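Local coordinates for putative uncharacterized protein (Ustilago maydis, PDB 4GNX) that probably serves as a replication protein A subunit that binds single-stranded DNA through OB-fold domains in tandem, here seen in complex with it, at residues K25-H30 with G181-T186; S149-K154 with V160-L165; L177-K182 with L199-V204. All blocks are in the same frame, centred on the assembly; numbering follows the deposited sequence.

Contact 1. Residues K25-H30 with G181-T186; sequences KSDIRH and GKTAET. With nucleotides of chain G.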
loop_
_atom_site.group_PDB
_atom_site.type_symbol
_atom_site.label_atom_id
_atom_site.label_comp_id
_atom_site.label_asym_id
_atom_site.label_seq_id
_atom_site.Cartn_x
_atom_site.Cartn_y
_atom_site.Cartn_z
ATOM N N LYS C 25 19.447 -10.409 15.440
ATOM C CA LYS C 25 19.186 -11.826 15.554
ATOM C C LYS C 25 17.718 -12.025 15.878
ATOM O O LYS C 25 17.154 -11.334 16.716
ATOM C CB LYS C 25 20.068 -12.415 16.665
ATOM C CG LYS C 25 19.875 -13.904 16.954
ATOM C CD LYS C 25 21.089 -14.539 17.646
ATOM C CE LYS C 25 20.907 -14.687 19.152
ATOM N NZ LYS C 25 21.675 -15.821 19.740
ATOM N N SER C 26 17.085 -12.963 15.203
ATOM C CA SER C 26 15.677 -13.207 15.425
ATOM C C SER C 26 15.528 -14.043 16.679
ATOM O O SER C 26 16.491 -14.653 17.136
ATOM C CB SER C 26 15.122 -13.997 14.260
ATOM O OG SER C 26 15.584 -15.327 14.353
ATOM N N ASP C 27 14.319 -14.080 17.230
ATOM C CA ASP C 27 13.949 -15.152 18.145
ATOM C C ASP C 27 13.917 -16.488 17.401
ATOM O O ASP C 27 14.118 -16.554 16.176
ATOM C CB ASP C 27 12.597 -14.866 18.795
ATOM C CG ASP C 27 12.662 -13.715 19.788
ATOM O OD1 ASP C 27 13.787 -13.212 20.006
ATOM O OD2 ASP C 27 11.605 -13.312 20.348
ATOM N N ILE C 28 13.685 -17.558 18.143
ATOM C CA ILE C 28 13.519 -18.853 17.520
ATOM C C ILE C 28 12.055 -19.015 17.124
ATOM O O ILE C 28 11.152 -18.890 17.951
ATOM C CB ILE C 28 14.025 -19.972 18.434
ATOM C CG1 ILE C 28 15.547 -19.876 18.540
ATOM C CG2 ILE C 28 13.604 -21.328 17.904
ATOM C CD1 ILE C 28 16.146 -20.643 19.701
ATOM N N ARG C 29 11.829 -19.258 15.844
ATOM C CA ARG C 29 10.491 -19.370 15.333
ATOM C C ARG C 29 10.091 -20.845 15.191
ATOM O O ARG C 29 10.870 -21.649 14.681
ATOM C CB ARG C 29 10.387 -18.618 13.999
ATOM C CG ARG C 29 8.961 -18.366 13.535
ATOM C CD ARG C 29 8.851 -17.309 12.444
ATOM N NE ARG C 29 7.484 -17.237 11.925
ATOM C CZ ARG C 29 6.484 -16.568 12.499
ATOM N NH1 ARG C 29 6.692 -15.880 13.612
ATOM N NH2 ARG C 29 5.272 -16.576 11.959
ATOM N N HIS C 30 8.883 -21.178 15.665
ATOM C CA HIS C 30 8.248 -22.509 15.515
ATOM C C HIS C 30 7.076 -22.477 14.588
ATOM O O HIS C 30 6.420 -21.449 14.451
ATOM C CB HIS C 30 7.712 -23.005 16.849
ATOM C CG HIS C 30 8.775 -23.383 17.825
ATOM N ND1 HIS C 30 9.426 -24.558 17.760
ATOM C CD2 HIS C 30 9.301 -22.695 18.914
ATOM C CE1 HIS C 30 10.328 -24.620 18.755
ATOM N NE2 HIS C 30 10.249 -23.478 19.463
ATOM N N GLY C 181 7.914 -10.535 21.966
ATOM C CA GLY C 181 8.527 -11.858 22.073
ATOM C C GLY C 181 9.444 -12.101 23.250
ATOM O O GLY C 181 9.166 -11.691 24.370
ATOM N N LYS C 182 10.549 -12.779 22.975
ATOM C CA LYS C 182 11.479 -13.234 24.003
ATOM C C LYS C 182 12.204 -12.061 24.650
ATOM O O LYS C 182 12.457 -12.078 25.850
ATOM C CB LYS C 182 12.486 -14.211 23.390
ATOM C CG LYS C 182 13.357 -14.955 24.380
ATOM C CD LYS C 182 12.710 -16.258 24.797
ATOM C CE LYS C 182 13.683 -17.080 25.627
ATOM N NZ LYS C 182 13.030 -18.248 26.284
ATOM N N THR C 183 12.530 -11.049 23.848
ATOM C CA THR C 183 13.159 -9.822 24.349
ATOM C C THR C 183 12.260 -9.142 25.382
ATOM O O THR C 183 12.749 -8.498 26.315
ATOM C CB THR C 183 13.451 -8.824 23.207
ATOM O OG1 THR C 183 13.715 -9.545 21.997
ATOM C CG2 THR C 183 14.649 -7.939 23.539
ATOM N N ALA C 184 10.948 -9.299 25.207
ATOM C CA ALA C 184 9.962 -8.722 26.112
ATOM C C ALA C 184 10.002 -9.421 27.460
ATOM O O ALA C 184 10.252 -8.781 28.479
ATOM C CB ALA C 184 8.563 -8.791 25.512
ATOM N N GLU C 185 9.762 -10.729 27.462
ATOM C CA GLU C 185 9.816 -11.521 28.689
ATOM C C GLU C 185 11.074 -11.261 29.508
ATOM O O GLU C 185 11.001 -10.768 30.633
ATOM C CB GLU C 185 9.723 -13.011 28.372
ATOM C CG GLU C 185 8.537 -13.381 27.504
ATOM C CD GLU C 185 8.512 -14.855 27.158
ATOM O OE1 GLU C 185 8.885 -15.673 28.031
ATOM O OE2 GLU C 185 8.123 -15.193 26.016
ATOM N N THR C 186 12.222 -11.567 28.912
ATOM C CA THR C 186 13.506 -11.581 29.604
ATOM C C THR C 186 14.010 -10.200 29.995
ATOM O O THR C 186 15.137 -10.061 30.467
ATOM C CB THR C 186 14.591 -12.258 28.742
ATOM O OG1 THR C 186 14.616 -11.647 27.445
ATOM C CG2 THR C 186 14.318 -13.755 28.599
ATOM P P DT G 4 4.275 -18.349 9.418
ATOM O OP1 DT G 4 3.646 -18.415 10.764
ATOM O OP2 DT G 4 3.458 -18.652 8.215
ATOM O "O5'" DT G 4 4.976 -16.922 9.253
ATOM C "C5'" DT G 4 4.535 -15.954 8.272
ATOM C "C4'" DT G 4 4.159 -14.657 8.949
ATOM O "O4'" DT G 4 4.888 -14.538 10.195
ATOM C "C3'" DT G 4 4.468 -13.379 8.157
ATOM O "O3'" DT G 4 3.399 -12.423 8.299
ATOM C "C2'" DT G 4 5.710 -12.845 8.847
ATOM C "C1'" DT G 4 5.399 -13.221 10.279
ATOM N N1 DT G 4 6.542 -13.217 11.216
ATOM C C2 DT G 4 6.365 -12.616 12.445
ATOM O O2 DT G 4 5.308 -12.118 12.800
ATOM N N3 DT G 4 7.475 -12.630 13.253
ATOM C C4 DT G 4 8.718 -13.161 12.959
ATOM O O4 DT G 4 9.622 -13.098 13.788
ATOM C C5 DT G 4 8.835 -13.766 11.648
ATOM C C7 DT G 4 10.145 -14.362 11.238
ATOM C C6 DT G 4 7.758 -13.759 10.852
ATOM P P DT G 3 7.434 -22.689 5.184
ATOM O OP1 DT G 3 6.148 -23.389 5.431
ATOM O OP2 DT G 3 7.610 -21.878 3.957
ATOM O "O5'" DT G 3 7.716 -21.757 6.443
ATOM C "C5'" DT G 3 7.188 -22.122 7.729
ATOM C "C4'" DT G 3 7.168 -20.919 8.638
ATOM O "O4'" DT G 3 8.465 -20.283 8.598
ATOM C "C3'" DT G 3 6.152 -19.841 8.254
ATOM O "O3'" DT G 3 5.491 -19.398 9.444
ATOM C "C2'" DT G 3 7.007 -18.744 7.643
ATOM C "C1'" DT G 3 8.291 -18.890 8.431
ATOM N N1 DT G 3 9.501 -18.357 7.777
ATOM C C2 DT G 3 10.020 -17.174 8.256
ATOM O O2 DT G 3 9.513 -16.545 9.171
ATOM N N3 DT G 3 11.152 -16.743 7.608
ATOM C C4 DT G 3 11.807 -17.370 6.563
ATOM O O4 DT G 3 12.823 -16.866 6.090
ATOM C C5 DT G 3 11.212 -18.615 6.118
ATOM C C7 DT G 3 11.849 -19.367 4.992
ATOM C C6 DT G 3 10.105 -19.039 6.741
#

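Contact 2. Residues S149-K154 with V160-L165; sequences SEIVSK and VQKREL. With nucleotides of chain G.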
loop_
_atom_site.group_PDB
_atom_site.type_symbol
_atom_site.label_atom_id
_atom_site.label_comp_id
_atom_site.label_asym_id
_atom_site.label_seq_id
_atom_site.Cartn_x
_atom_site.Cartn_y
_atom_site.Cartn_z
ATOM N N SER C 149 2.279 -8.185 28.829
ATOM C CA SER C 149 0.930 -8.568 28.429
ATOM C C SER C 149 0.960 -9.579 27.296
ATOM O O SER C 149 1.751 -9.465 26.355
ATOM C CB SER C 149 0.116 -7.347 28.008
ATOM O OG SER C 149 0.636 -6.789 26.811
ATOM N N GLU C 150 0.081 -10.569 27.398
ATOM C CA GLU C 150 -0.042 -11.586 26.380
ATOM C C GLU C 150 -1.361 -11.435 25.659
ATOM O O GLU C 150 -2.424 -11.510 26.272
ATOM C CB GLU C 150 0.068 -12.980 26.985
ATOM C CG GLU C 150 -0.041 -14.082 25.944
ATOM C CD GLU C 150 0.648 -15.366 26.364
ATOM O OE1 GLU C 150 1.585 -15.300 27.200
ATOM O OE2 GLU C 150 0.250 -16.442 25.851
ATOM N N ILE C 151 -1.282 -11.228 24.349
ATOM C CA ILE C 151 -2.476 -11.063 23.535
ATOM C C ILE C 151 -2.386 -11.867 22.252
ATOM O O ILE C 151 -1.345 -11.862 21.579
ATOM C CB ILE C 151 -2.736 -9.592 23.141
ATOM C CG1 ILE C 151 -1.677 -8.637 23.733
ATOM C CG2 ILE C 151 -4.170 -9.204 23.493
ATOM C CD1 ILE C 151 -0.385 -8.531 22.939
ATOM N N VAL C 152 -3.488 -12.560 21.945
ATOM C CA VAL C 152 -3.728 -13.192 20.639
ATOM C C VAL C 152 -4.107 -12.098 19.644
ATOM O O VAL C 152 -5.175 -11.481 19.752
ATOM C CB VAL C 152 -4.860 -14.254 20.688
ATOM C CG1 VAL C 152 -5.235 -14.723 19.288
ATOM C CG2 VAL C 152 -4.458 -15.443 21.552
ATOM N N SER C 153 -3.215 -11.850 18.692
ATOM C CA SER C 153 -3.479 -10.893 17.636
ATOM C C SER C 153 -4.602 -11.431 16.776
ATOM O O SER C 153 -4.570 -12.595 16.368
ATOM C CB SER C 153 -2.230 -10.668 16.783
ATOM O OG SER C 153 -1.689 -11.900 16.350
ATOM N N LYS C 154 -5.601 -10.586 16.528
ATOM C CA LYS C 154 -6.710 -10.923 15.639
ATOM C C LYS C 154 -6.184 -11.198 14.229
ATOM O O LYS C 154 -6.680 -12.092 13.533
ATOM C CB LYS C 154 -7.766 -9.808 15.635
ATOM C CG LYS C 154 -8.892 -10.021 16.641
ATOM C CD LYS C 154 -9.755 -8.777 16.830
ATOM C CE LYS C 154 -11.073 -9.131 17.512
ATOM N NZ LYS C 154 -11.880 -7.938 17.901
ATOM N N VAL C 160 0.914 -13.591 21.744
ATOM C CA VAL C 160 2.113 -12.744 21.633
ATOM C C VAL C 160 2.522 -12.087 22.952
ATOM O O VAL C 160 1.700 -11.460 23.623
ATOM C CB VAL C 160 1.956 -11.621 20.581
ATOM C CG1 VAL C 160 3.326 -11.090 20.185
ATOM C CG2 VAL C 160 1.202 -12.098 19.345
ATOM N N GLN C 161 3.799 -12.220 23.304
ATOM C CA GLN C 161 4.360 -11.501 24.458
ATOM C C GLN C 161 4.676 -10.052 24.103
ATOM O O GLN C 161 5.239 -9.774 23.046
ATOM C CB GLN C 161 5.624 -12.188 24.996
ATOM C CG GLN C 161 5.371 -13.257 26.053
ATOM C CD GLN C 161 4.940 -14.599 25.471
ATOM O OE1 GLN C 161 5.316 -14.966 24.350
ATOM N NE2 GLN C 161 4.151 -15.345 26.241
ATOM N N LYS C 162 4.341 -9.140 25.009
ATOM C CA LYS C 162 4.454 -7.715 24.744
ATOM C C LYS C 162 4.862 -6.981 26.016
ATOM O O LYS C 162 4.438 -7.365 27.098
ATOM C CB LYS C 162 3.100 -7.203 24.257
ATOM C CG LYS C 162 3.142 -5.834 23.626
ATOM C CD LYS C 162 1.884 -5.042 23.908
ATOM C CE LYS C 162 2.224 -3.564 23.928
ATOM N NZ LYS C 162 1.017 -2.717 24.079
ATOM N N ARG C 163 5.684 -5.942 25.893
ATOM C CA ARG C 163 5.970 -5.059 27.029
ATOM C C ARG C 163 6.296 -3.634 26.579
ATOM O O ARG C 163 6.813 -3.427 25.486
ATOM C CB ARG C 163 7.077 -5.630 27.927
ATOM C CG ARG C 163 7.593 -4.651 28.969
ATOM C CD ARG C 163 8.613 -5.270 29.906
ATOM N NE ARG C 163 7.948 -5.940 31.021
ATOM C CZ ARG C 163 8.100 -7.220 31.324
ATOM N NH1 ARG C 163 8.921 -7.982 30.607
ATOM N NH2 ARG C 163 7.437 -7.734 32.352
ATOM N N GLU C 164 5.987 -2.661 27.438
ATOM C CA GLU C 164 6.153 -1.250 27.110
ATOM C C GLU C 164 7.147 -0.538 28.003
ATOM O O GLU C 164 7.114 -0.688 29.218
ATOM C CB GLU C 164 4.808 -0.531 27.147
ATOM C CG GLU C 164 3.968 -0.845 25.926
ATOM C CD GLU C 164 2.882 0.171 25.672
ATOM O OE1 GLU C 164 2.788 1.160 26.430
ATOM O OE2 GLU C 164 2.123 -0.022 24.696
ATOM N N LEU C 165 8.023 0.243 27.378
ATOM C CA LEU C 165 9.018 1.044 28.076
ATOM C C LEU C 165 8.720 2.512 27.856
ATOM O O LEU C 165 8.225 2.895 26.798
ATOM C CB LEU C 165 10.427 0.769 27.536
ATOM C CG LEU C 165 10.853 -0.588 26.965
ATOM C CD1 LEU C 165 12.254 -0.474 26.402
ATOM C CD2 LEU C 165 10.787 -1.698 27.998
ATOM P P DT G 7 -1.981 -6.735 15.806
ATOM O OP1 DT G 7 -3.206 -7.574 15.757
ATOM O OP2 DT G 7 -1.801 -5.644 14.814
ATOM O "O5'" DT G 7 -1.817 -6.140 17.276
ATOM C "C5'" DT G 7 -1.767 -7.009 18.427
ATOM C "C4'" DT G 7 -1.755 -6.206 19.709
ATOM O "O4'" DT G 7 -0.534 -5.441 19.809
ATOM C "C3'" DT G 7 -2.884 -5.191 19.867
ATOM O "O3'" DT G 7 -3.209 -5.109 21.256
ATOM C "C2'" DT G 7 -2.259 -3.897 19.377
ATOM C "C1'" DT G 7 -0.819 -4.047 19.842
ATOM N N1 DT G 7 0.208 -3.365 19.030
ATOM C C2 DT G 7 1.159 -2.631 19.701
ATOM O O2 DT G 7 1.160 -2.490 20.911
ATOM N N3 DT G 7 2.112 -2.057 18.896
ATOM C C4 DT G 7 2.216 -2.158 17.522
ATOM O O4 DT G 7 3.129 -1.585 16.936
ATOM C C5 DT G 7 1.190 -2.949 16.884
ATOM C C7 DT G 7 1.213 -3.100 15.396
ATOM C C6 DT G 7 0.254 -3.513 17.660
ATOM P P DT G 6 3.874 -5.036 12.866
ATOM O OP1 DT G 6 3.173 -4.421 11.710
ATOM O OP2 DT G 6 4.768 -4.196 13.707
ATOM O "O5'" DT G 6 2.769 -5.707 13.800
ATOM C "C5'" DT G 6 1.606 -6.351 13.235
ATOM C "C4'" DT G 6 1.115 -7.471 14.125
ATOM O "O4'" DT G 6 2.181 -8.411 14.397
ATOM C "C3'" DT G 6 0.561 -7.036 15.482
ATOM O "O3'" DT G 6 -0.697 -7.675 15.710
ATOM C "C2'" DT G 6 1.632 -7.452 16.477
ATOM C "C1'" DT G 6 2.359 -8.600 15.793
ATOM N N1 DT G 6 3.816 -8.641 16.062
ATOM C C2 DT G 6 4.341 -9.721 16.736
ATOM O O2 DT G 6 3.663 -10.654 17.134
ATOM N N3 DT G 6 5.698 -9.668 16.931
ATOM C C4 DT G 6 6.562 -8.668 16.528
ATOM O O4 DT G 6 7.761 -8.758 16.778
ATOM C C5 DT G 6 5.945 -7.569 15.821
ATOM C C7 DT G 6 6.802 -6.442 15.339
ATOM C C6 DT G 6 4.621 -7.610 15.628
#

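Contact 3. Residues L177-K182 with L199-V204; sequences LTLWGK and LAFKGV. With nucleotides of chain G.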
loop_
_atom_site.group_PDB
_atom_site.type_symbol
_atom_site.label_atom_id
_atom_site.label_comp_id
_atom_site.label_asym_id
_atom_site.label_seq_id
_atom_site.Cartn_x
_atom_site.Cartn_y
_atom_site.Cartn_z
ATOM N N LEU C 177 7.545 2.686 23.969
ATOM C CA LEU C 177 8.118 1.732 23.027
ATOM C C LEU C 177 7.745 0.305 23.413
ATOM O O LEU C 177 7.918 -0.102 24.565
ATOM C CB LEU C 177 9.634 1.878 22.955
ATOM C CG LEU C 177 10.373 1.037 21.896
ATOM C CD1 LEU C 177 11.629 1.769 21.443
ATOM C CD2 LEU C 177 10.718 -0.376 22.361
ATOM N N THR C 178 7.246 -0.457 22.444
ATOM C CA THR C 178 6.866 -1.851 22.683
ATOM C C THR C 178 8.005 -2.835 22.358
ATOM O O THR C 178 8.642 -2.721 21.306
ATOM C CB THR C 178 5.586 -2.217 21.891
ATOM O OG1 THR C 178 4.443 -1.594 22.498
ATOM C CG2 THR C 178 5.370 -3.713 21.836
ATOM N N LEU C 179 8.265 -3.771 23.273
ATOM C CA LEU C 179 9.094 -4.943 22.988
ATOM C C LEU C 179 8.190 -6.116 22.720
ATOM O O LEU C 179 7.140 -6.246 23.344
ATOM C CB LEU C 179 9.991 -5.319 24.168
ATOM C CG LEU C 179 10.877 -4.265 24.830
ATOM C CD1 LEU C 179 11.710 -4.898 25.930
ATOM C CD2 LEU C 179 11.767 -3.575 23.812
ATOM N N TRP C 180 8.608 -6.986 21.814
ATOM C CA TRP C 180 7.854 -8.182 21.515
ATOM C C TRP C 180 8.615 -9.401 21.923
ATOM O O TRP C 180 9.811 -9.324 22.210
ATOM C CB TRP C 180 7.566 -8.253 20.033
ATOM C CG TRP C 180 6.849 -7.051 19.466
ATOM C CD1 TRP C 180 7.405 -5.988 18.774
ATOM C CD2 TRP C 180 5.404 -6.773 19.493
ATOM N NE1 TRP C 180 6.443 -5.096 18.395
ATOM C CE2 TRP C 180 5.221 -5.507 18.790
ATOM C CE3 TRP C 180 4.286 -7.426 20.012
ATOM C CZ2 TRP C 180 3.971 -4.928 18.630
ATOM C CZ3 TRP C 180 3.032 -6.834 19.840
ATOM C CH2 TRP C 180 2.883 -5.612 19.168
ATOM N N GLY C 181 7.914 -10.535 21.966
ATOM C CA GLY C 181 8.527 -11.858 22.073
ATOM C C GLY C 181 9.444 -12.101 23.250
ATOM O O GLY C 181 9.166 -11.691 24.370
ATOM N N LYS C 182 10.549 -12.779 22.975
ATOM C CA LYS C 182 11.479 -13.234 24.003
ATOM C C LYS C 182 12.204 -12.061 24.650
ATOM O O LYS C 182 12.457 -12.078 25.850
ATOM C CB LYS C 182 12.486 -14.211 23.390
ATOM C CG LYS C 182 13.357 -14.955 24.380
ATOM C CD LYS C 182 12.710 -16.258 24.797
ATOM C CE LYS C 182 13.683 -17.080 25.627
ATOM N NZ LYS C 182 13.030 -18.248 26.284
ATOM N N LEU C 199 19.210 3.395 27.057
ATOM C CA LEU C 199 18.919 2.398 26.032
ATOM C C LEU C 199 19.035 3.001 24.647
ATOM O O LEU C 199 18.526 4.102 24.394
ATOM C CB LEU C 199 17.525 1.828 26.212
ATOM C CG LEU C 199 17.225 1.144 27.538
ATOM C CD1 LEU C 199 15.810 0.576 27.513
ATOM C CD2 LEU C 199 18.250 0.064 27.851
ATOM N N ALA C 200 19.700 2.264 23.759
ATOM C CA ALA C 200 19.966 2.720 22.394
ATOM C C ALA C 200 19.293 1.802 21.376
ATOM O O ALA C 200 19.516 0.592 21.375
ATOM C CB ALA C 200 21.466 2.794 22.144
ATOM N N PHE C 201 18.480 2.381 20.503
ATOM C CA PHE C 201 17.713 1.595 19.549
ATOM C C PHE C 201 18.097 1.830 18.092
ATOM O O PHE C 201 18.186 2.982 17.638
ATOM C CB PHE C 201 16.228 1.857 19.746
ATOM C CG PHE C 201 15.689 1.305 21.028
ATOM C CD1 PHE C 201 15.759 2.040 22.207
ATOM C CD2 PHE C 201 15.112 0.041 21.066
ATOM C CE1 PHE C 201 15.265 1.528 23.399
ATOM C CE2 PHE C 201 14.611 -0.471 22.258
ATOM C CZ PHE C 201 14.692 0.273 23.428
ATOM N N LYS C 202 18.330 0.727 17.372
ATOM C CA LYS C 202 18.566 0.761 15.922
ATOM C C LYS C 202 17.390 0.142 15.171
ATOM O O LYS C 202 16.937 -0.957 15.504
ATOM C CB LYS C 202 19.883 0.065 15.543
ATOM C CG LYS C 202 20.663 0.784 14.449
ATOM C CD LYS C 202 20.244 0.346 13.058
ATOM C CE LYS C 202 20.024 1.533 12.135
ATOM N NZ LYS C 202 21.161 2.486 12.129
ATOM N N GLY C 203 16.897 0.868 14.172
ATOM C CA GLY C 203 15.811 0.397 13.314
ATOM C C GLY C 203 14.544 0.086 14.082
ATOM O O GLY C 203 14.245 -1.070 14.351
ATOM N N VAL C 204 13.803 1.129 14.433
ATOM C CA VAL C 204 12.604 0.990 15.232
ATOM C C VAL C 204 11.432 1.546 14.426
ATOM O O VAL C 204 11.607 2.500 13.665
ATOM C CB VAL C 204 12.804 1.725 16.573
ATOM C CG1 VAL C 204 11.491 2.032 17.276
ATOM C CG2 VAL C 204 13.696 0.894 17.473
ATOM P P DT G 6 3.874 -5.036 12.866
ATOM O OP1 DT G 6 3.173 -4.421 11.710
ATOM O OP2 DT G 6 4.768 -4.196 13.707
ATOM O "O5'" DT G 6 2.769 -5.707 13.800
ATOM C "C5'" DT G 6 1.606 -6.351 13.235
ATOM C "C4'" DT G 6 1.115 -7.471 14.125
ATOM O "O4'" DT G 6 2.181 -8.411 14.397
ATOM C "C3'" DT G 6 0.561 -7.036 15.482
ATOM O "O3'" DT G 6 -0.697 -7.675 15.710
ATOM C "C2'" DT G 6 1.632 -7.452 16.477
ATOM C "C1'" DT G 6 2.359 -8.600 15.793
ATOM N N1 DT G 6 3.816 -8.641 16.062
ATOM C C2 DT G 6 4.341 -9.721 16.736
ATOM O O2 DT G 6 3.663 -10.654 17.134
ATOM N N3 DT G 6 5.698 -9.668 16.931
ATOM C C4 DT G 6 6.562 -8.668 16.528
ATOM O O4 DT G 6 7.761 -8.758 16.778
ATOM C C5 DT G 6 5.945 -7.569 15.821
ATOM C C7 DT G 6 6.802 -6.442 15.339
ATOM C C6 DT G 6 4.621 -7.610 15.628
ATOM P P DT G 7 -1.981 -6.735 15.806
ATOM O OP1 DT G 7 -3.206 -7.574 15.757
ATOM O OP2 DT G 7 -1.801 -5.644 14.814
ATOM O "O5'" DT G 7 -1.817 -6.140 17.276
ATOM C "C5'" DT G 7 -1.767 -7.009 18.427
ATOM C "C4'" DT G 7 -1.755 -6.206 19.709
ATOM O "O4'" DT G 7 -0.534 -5.441 19.809
ATOM C "C3'" DT G 7 -2.884 -5.191 19.867
ATOM O "O3'" DT G 7 -3.209 -5.109 21.256
ATOM C "C2'" DT G 7 -2.259 -3.897 19.377
ATOM C "C1'" DT G 7 -0.819 -4.047 19.842
ATOM N N1 DT G 7 0.208 -3.365 19.030
ATOM C C2 DT G 7 1.159 -2.631 19.701
ATOM O O2 DT G 7 1.160 -2.490 20.911
ATOM N N3 DT G 7 2.112 -2.057 18.896
ATOM C C4 DT G 7 2.216 -2.158 17.522
ATOM O O4 DT G 7 3.129 -1.585 16.936
ATOM C C5 DT G 7 1.190 -2.949 16.884
ATOM C C7 DT G 7 1.213 -3.100 15.396
ATOM C C6 DT G 7 0.254 -3.513 17.660
#

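Contact 1. Residues K25-H30 with G181-T186
The CA atoms of Asp-27 and Lys-182, the nearest pair across the segments, are 6.6 Å apart, and the end of strand 17-30 meets helix 181-185 through one carboxylate. The amide N of Lys-182 donates to Asp-27 OD2 at 2.9 Å, nearly straight (165°); the donor approaches the syn side of the carboxylate, 30° out of its plane. With CG anti to its own carbonyl carbon (chi1 -70°), Asp-27 directs OD2 at this amide and to within 3.3 Å of Lys-182 CB, while OD1 faces Thr-183 OG1 more distantly. The lysine chain bends at chi2 and carries its ammonium away from the aspartate, so its methylene root does the touching. At the end of helix 181-185, Lys-182 O accepts from both Thr-186 OG1 and Thr-186 N, on opposite faces of the carbonyl plane.

Two residues beyond Asp-27, Arg-29 extends from CG to NE toward the DNA of chain G. Its guanidinium has DT4 C6 over one face, 3.5 Å above the plane, with the DT4 phosphorus in plane at the edge; NH2 donates to DT4 O5' and, weakly, to OP1. A hydrogen bond of one OB domain to the backbone of the next, beside a nucleotide-binding arginine, is consistent with the tandem OB-fold architecture of replication protein A.

Contact 2. Residues S149-K154 with V160-L165
Ser-149 and Lys-162 form an antiparallel hydrogen-bonded pair: Ser-149 N donates to Lys-162 O at 2.9 Å, and the return bond from Lys-162 N is weak. Next to it, Ile-151 N reaches Val-160 O (3.1 Å), and Glu-150 CA directs a C-H at that oxygen. On the face of Ser-149 and Ile-151, Ser-149 OG lies 3.6 Å from Lys-162 CB, and the Ile-151 side chain runs obliquely across the lysine, its CD1 4.0 Å from Lys-162 CB. On the other face Glu-150 and Gln-161 run side by side, but their carboxylate and amide planes stand 80° apart and OE1 meets NE2 at too poor an angle for a hydrogen bond.

Bent at chi2, with CG anti to N (chi1 -166°), Lys-162 brings NZ to Glu-164 OE2 (salt bridge, 3.0 Å) and, roughly at right angles, to O2 of DT7 of chain G through a weak bond; the glutamate, itself held by Ala-265 N, probably helps position the ammonium. Val-160 packs its methyls on O2 of DT6, and Ser-153 CB touches the DNA backbone while its OG bonds Ser-156. These segments form the turn end of hairpin 135-152/159-168, whose second strand also pairs with strand 174-180.

Contact 3. Residues L177-K182 with L199-V204
Leu-177 and Phe-201 make the close part of this contact. Leu-177 sets CD1 over the centre of the Phe-201 ring, 3.8 Å from the centroid and 9° off the normal, a CH-pi contact over the face. The leucine's first torsion, with CG anti to N (chi1 -174°), carries both methyls across to the ring; Leu-177 CD2 lies 3.9 Å from Phe-201 CE2. The remainder is looser: Leu-177 CD1 meets Val-204 CG1 at 4.2 Å, and Leu-179 CD2 comes to 4.5 Å from Phe-201 CE2, at the ring edge near its plane. Met-216 and Met-222 add to the apolar surroundings of Leu-179 and Phe-201.

On the other side of strand 174-180, Trp-180 meets the DNA, sandwiched between Thr-178 CG2, 3.5 Å above one face, and DT6 of chain G, whose C5 lies over the opposite face toward the rim; O4' of DT7 sits at the ring edge, in plane. A hydrogen bond from indole NE1 to Ser-215 OG helps fix its rotation.

No hydrogen bond spans the two segments, which implies that apolar side chains join the strands across the interior of the OB barrel, while the indole of strand 174-180 meets the nucleotides.

Contact 3 is buried throughout, contact 2 only in part, and contact 1 lies at the surface between two OB domains. Their chemistry follows: methyl and ring packing in 177-182/199-204, a backbone ladder with charged side chains at its margin in 149-154/160-165, and a lone carboxylate-to-amide bond in 25-30/181-186. Contacts 1 and 3 share Gly-181 and Lys-182, where strand 174-180 gives way to helix 181-185. Contacts 2 and 3 are tied by pairing of strands 159-168 and 174-180, with Arg-163 O to Leu-179 N probably hydrogen-bonded. All three include residues beside chain G, with DT3 and DT4 at contact 1 and DT6 and DT7 at the others.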